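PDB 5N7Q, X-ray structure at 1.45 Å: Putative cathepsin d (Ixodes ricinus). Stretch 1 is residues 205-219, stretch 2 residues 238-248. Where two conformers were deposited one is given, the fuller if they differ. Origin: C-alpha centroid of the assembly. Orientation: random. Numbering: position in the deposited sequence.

Stretch 1 (205-219) KSVSASKSAPELLCK
Stretch 2 (238-248) EEVDSLNQYLG

Stretch 1 is a two-stranded turn and stretch 2 the end of a helix laid against it. Lys205 and Ser206 are extended, the chain loops through residues 208 to 213, and it returns as a strand at 215-217. The pairing is fixed by two backbone hydrogen bonds, Ser206 N to Glu215 O at 2.9 Å and Glu215 N to Ser206 O at 2.8 Å. Helix 238-247 runs nearly antiparallel to strand 215-217, at 164° between N-to-C directions and 9.3 Å at closest approach of the axes. The register is set by CA-CA distances of 6.5 Å for Leu217-Glu239 and 6.9 Å for Glu215-Tyr246. Together the stretches bury 583 Å², both sides summed.

Along the helix, Glu238 makes no contact, and the first attachment comes from Glu239. Its CA-to-CB bond points sideways, but chi1 m (-66°) and chi2 t (-155°) bring the carboxylate to the strand end, where Cys218 N donates to Glu239 OE2 at 2.7 Å and 169°. Cys218 has left the strand with phi/psi 44/44, and a carboxylate oxygen is a good acceptor for its backbone amide. The same oxygen, Glu239 OE2, lies 3.3 Å from Leu217 CB. Val240 points away and Asp241 is out of reach.

Ser242 (chi1 m) faces the strand with a small side chain, leaving its CB 3.4 Å from Glu215 OE2. Leu243 (chi1 t, chi2 p) is buried and supplies the apolar contact: its CB is 3.6 Å from CD1 of Leu217, whose rotamer is m, t. Leu243 CD1 also reaches to 4.3 Å from Ser206 CB. Asn244 is out of reach of stretch 1, and Gln245, its side chain sideways, takes part through its carbonyl O.

Tyr246 is the centre of the contact, with 170 Å² covered by stretch 1. Its CB points toward the turn, and chi1 -170° (t) with chi2 76° inserts the ring between two side chains. Over one face lies Glu215 CB, 3.6 Å from the centroid of the Tyr246 ring and 11° off its normal, a CH-pi contact; Glu215 has chi1 t and chi2 p. Over the opposite face lies Lys211 CE. Ser206 OG sits at the ring edge, 3.6 Å from Tyr246 CE2. The hydroxyl ends in the loop, where both its roles are used: Tyr246 OH donates to Ala213 O at 2.7 Å and accepts from Ser208 N at 3.0 Å, 160°. A tyrosine thus combines a ring for packing with a hydroxyl that can donate to one loop backbone group and accept from another.

Lys211 (m, off-well chi2 of -99°, t, t) extends past the ring so that its NZ makes a weak hydrogen bond to Tyr246 O at 3.2 Å. Water 1 extends this link, accepting from Lys211 NZ at 2.7 Å and donating to Gln245 O at 3.0 Å.

Leu247 points away at CB, yet with chi1 m and chi2 t its CD2 comes to 4.1 Å from Ser206 OG. Gly248 then ends the helix in a Schellman motif at phi/psi 85/20, where a CB would jam against the preceding carbonyl O.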

# COMPACT_ATOMS: atom_id res chain seq x y z
N LYS A 205 -14.40 7.30 15.02
CA LYS A 205 -14.60 8.15 16.21
C LYS A 205 -13.35 8.32 17.01
O LYS A 205 -12.42 7.52 16.91
CB LYS A 205 -15.69 7.57 17.10
CG LYS A 205 -15.34 6.24 17.76
CD LYS A 205 -16.47 5.73 18.64
CE LYS A 205 -16.16 4.31 19.11
NZ LYS A 205 -17.28 3.69 19.87
N SER A 206 -13.34 9.37 17.83
CA SER A 206 -12.31 9.57 18.83
C SER A 206 -13.00 10.06 20.08
O SER A 206 -13.86 10.94 20.00
CB SER A 206 -11.29 10.59 18.36
OG SER A 206 -10.20 10.60 19.27
N VAL A 207 -12.67 9.47 21.21
CA VAL A 207 -13.32 9.77 22.48
C VAL A 207 -12.21 10.10 23.47
O VAL A 207 -11.54 9.22 23.98
CB VAL A 207 -14.15 8.56 22.98
CG1 VAL A 207 -14.96 8.94 24.21
CG2 VAL A 207 -15.04 8.04 21.86
N SER A 208 -12.01 11.38 23.74
CA SER A 208 -10.95 11.80 24.65
C SER A 208 -11.43 11.82 26.08
O SER A 208 -12.56 12.23 26.35
CB SER A 208 -10.47 13.18 24.27
OG SER A 208 -9.45 13.60 25.16
N ALA A 209 -10.56 11.43 27.01
CA ALA A 209 -10.78 11.64 28.44
C ALA A 209 -10.70 13.11 28.86
O ALA A 209 -11.23 13.48 29.91
CB ALA A 209 -9.79 10.80 29.24
N SER A 210 -10.05 13.96 28.08
CA SER A 210 -9.90 15.38 28.43
C SER A 210 -10.94 16.33 27.78
O SER A 210 -10.96 17.52 28.09
CB SER A 210 -8.49 15.85 28.11
OG SER A 210 -8.26 15.92 26.72
N LYS A 211 -11.76 15.80 26.88
CA LYS A 211 -12.77 16.58 26.12
C LYS A 211 -14.18 16.20 26.61
O LYS A 211 -14.50 15.02 26.81
CB LYS A 211 -12.67 16.30 24.61
CG LYS A 211 -11.33 16.59 23.91
CD LYS A 211 -11.31 17.92 23.18
CE LYS A 211 -10.00 18.14 22.45
NZ LYS A 211 -10.06 19.29 21.52
N SER A 212 -15.06 17.20 26.76
CA SER A 212 -16.46 16.91 27.12
C SER A 212 -17.20 16.06 26.06
O SER A 212 -18.02 15.21 26.40
CB SER A 212 -17.26 18.19 27.42
OG SER A 212 -17.38 19.05 26.31
N ALA A 213 -16.91 16.32 24.77
CA ALA A 213 -17.57 15.65 23.65
C ALA A 213 -16.65 14.65 22.96
O ALA A 213 -15.45 14.90 22.89
CB ALA A 213 -18.02 16.66 22.63
N PRO A 214 -17.21 13.55 22.43
CA PRO A 214 -16.46 12.76 21.49
C PRO A 214 -16.41 13.46 20.13
O PRO A 214 -17.01 14.49 19.94
CB PRO A 214 -17.30 11.49 21.37
CG PRO A 214 -18.70 12.00 21.50
CD PRO A 214 -18.63 13.12 22.50
N GLU A 215 -15.70 12.86 19.17
CA GLU A 215 -15.67 13.33 17.80
C GLU A 215 -16.14 12.16 16.95
O GLU A 215 -15.43 11.17 16.81
CB GLU A 215 -14.25 13.76 17.44
CG GLU A 215 -14.04 14.23 16.02
CD GLU A 215 -14.71 15.53 15.69
OE1 GLU A 215 -15.08 16.30 16.59
OE2 GLU A 215 -14.85 15.80 14.47
N LEU A 216 -17.34 12.30 16.37
CA LEU A 216 -18.00 11.22 15.61
C LEU A 216 -18.01 11.57 14.13
O LEU A 216 -18.65 12.55 13.72
CB LEU A 216 -19.42 10.95 16.14
CG LEU A 216 -19.57 10.68 17.63
CD1 LEU A 216 -21.01 10.36 18.00
CD2 LEU A 216 -18.68 9.56 18.17
N LEU A 217 -17.28 10.79 13.33
CA LEU A 217 -17.11 11.02 11.92
C LEU A 217 -17.62 9.80 11.17
O LEU A 217 -18.03 8.81 11.79
CB LEU A 217 -15.63 11.26 11.64
CG LEU A 217 -15.15 12.55 12.33
CD1 LEU A 217 -13.64 12.57 12.33
CD2 LEU A 217 -15.72 13.77 11.64
N CYS A 218 -17.62 9.87 9.84
CA CYS A 218 -18.24 8.81 9.03
C CYS A 218 -19.60 8.47 9.68
O CYS A 218 -19.94 7.31 9.85
CB CYS A 218 -17.32 7.60 8.98
SG CYS A 218 -18.00 6.16 8.11
N LYS A 219 -20.34 9.52 10.07
CA LYS A 219 -21.46 9.33 10.98
C LYS A 219 -22.52 8.40 10.41
O LYS A 219 -23.04 7.54 11.13
CB LYS A 219 -22.05 10.67 11.41
CG LYS A 219 -23.14 10.54 12.46
CD LYS A 219 -22.56 10.23 13.83
CE LYS A 219 -23.63 9.78 14.81
NZ LYS A 219 -23.90 8.33 14.72
N GLU A 238 -13.04 17.45 4.69
CA GLU A 238 -13.86 18.09 5.72
C GLU A 238 -13.81 17.31 7.04
O GLU A 238 -13.72 17.92 8.10
CB GLU A 238 -15.28 18.28 5.22
CG GLU A 238 -15.39 19.36 4.16
N GLU A 239 -13.86 15.99 6.97
CA GLU A 239 -13.84 15.13 8.14
C GLU A 239 -12.46 15.04 8.75
O GLU A 239 -12.35 15.09 9.96
CB GLU A 239 -14.39 13.75 7.78
CG GLU A 239 -15.87 13.87 7.42
CD GLU A 239 -16.69 12.61 7.61
OE1 GLU A 239 -17.75 12.51 6.96
OE2 GLU A 239 -16.36 11.75 8.43
N VAL A 240 -11.42 14.93 7.92
CA VAL A 240 -10.06 14.91 8.41
C VAL A 240 -9.66 16.24 9.03
O VAL A 240 -8.97 16.27 10.05
CB VAL A 240 -9.10 14.48 7.30
CG1 VAL A 240 -7.64 14.58 7.74
CG2 VAL A 240 -9.41 13.06 6.83
N ASP A 241 -10.13 17.34 8.45
CA ASP A 241 -9.94 18.66 9.10
C ASP A 241 -10.48 18.65 10.55
O ASP A 241 -9.80 19.06 11.47
CB ASP A 241 -10.62 19.78 8.29
CG ASP A 241 -9.92 20.13 7.01
OD1 ASP A 241 -8.75 19.74 6.77
OD2 ASP A 241 -10.56 20.83 6.19
N SER A 242 -11.72 18.18 10.71
CA SER A 242 -12.35 18.12 12.02
C SER A 242 -11.67 17.15 12.98
O SER A 242 -11.49 17.46 14.17
CB SER A 242 -13.83 17.79 11.89
OG SER A 242 -14.49 18.77 11.11
N LEU A 243 -11.29 15.97 12.48
CA LEU A 243 -10.56 15.03 13.31
C LEU A 243 -9.27 15.66 13.82
O LEU A 243 -8.97 15.59 15.01
CB LEU A 243 -10.28 13.73 12.55
CG LEU A 243 -9.50 12.64 13.29
CD1 LEU A 243 -10.12 12.28 14.62
CD2 LEU A 243 -9.40 11.41 12.41
N ASN A 244 -8.50 16.25 12.92
CA ASN A 244 -7.29 16.94 13.34
C ASN A 244 -7.52 18.09 14.31
O ASN A 244 -6.75 18.24 15.24
CB ASN A 244 -6.44 17.35 12.13
CG ASN A 244 -5.62 16.20 11.62
OD1 ASN A 244 -4.64 15.81 12.27
ND2 ASN A 244 -6.04 15.59 10.52
N GLN A 245 -8.61 18.84 14.13
CA GLN A 245 -8.97 19.87 15.11
C GLN A 245 -9.18 19.28 16.50
O GLN A 245 -8.66 19.83 17.50
CB GLN A 245 -10.24 20.59 14.67
CG GLN A 245 -10.46 21.86 15.49
CD GLN A 245 -11.62 22.65 14.98
OE1 GLN A 245 -11.82 22.77 13.76
NE2 GLN A 245 -12.41 23.21 15.89
N TYR A 246 -9.89 18.15 16.58
CA TYR A 246 -10.10 17.47 17.86
C TYR A 246 -8.78 17.02 18.48
O TYR A 246 -8.62 17.04 19.70
CB TYR A 246 -11.01 16.26 17.63
CG TYR A 246 -11.53 15.58 18.87
CD1 TYR A 246 -12.57 16.15 19.61
CD2 TYR A 246 -11.06 14.33 19.28
CE1 TYR A 246 -13.09 15.52 20.72
CE2 TYR A 246 -11.56 13.70 20.41
CZ TYR A 246 -12.62 14.28 21.12
OH TYR A 246 -13.15 13.65 22.24
N LEU A 247 -7.84 16.57 17.63
CA LEU A 247 -6.54 16.07 18.12
C LEU A 247 -5.51 17.15 18.41
O LEU A 247 -4.45 16.85 18.99
CB LEU A 247 -5.96 15.08 17.12
CG LEU A 247 -6.80 13.83 16.81
CD1 LEU A 247 -6.10 13.01 15.74
CD2 LEU A 247 -7.04 12.96 18.03
N GLY A 248 -5.78 18.38 17.98
CA GLY A 248 -4.80 19.47 18.12
C GLY A 248 -3.79 19.53 16.99
O GLY A 248 -2.71 20.10 17.13
O HOH W 1 -7.72 19.89 20.38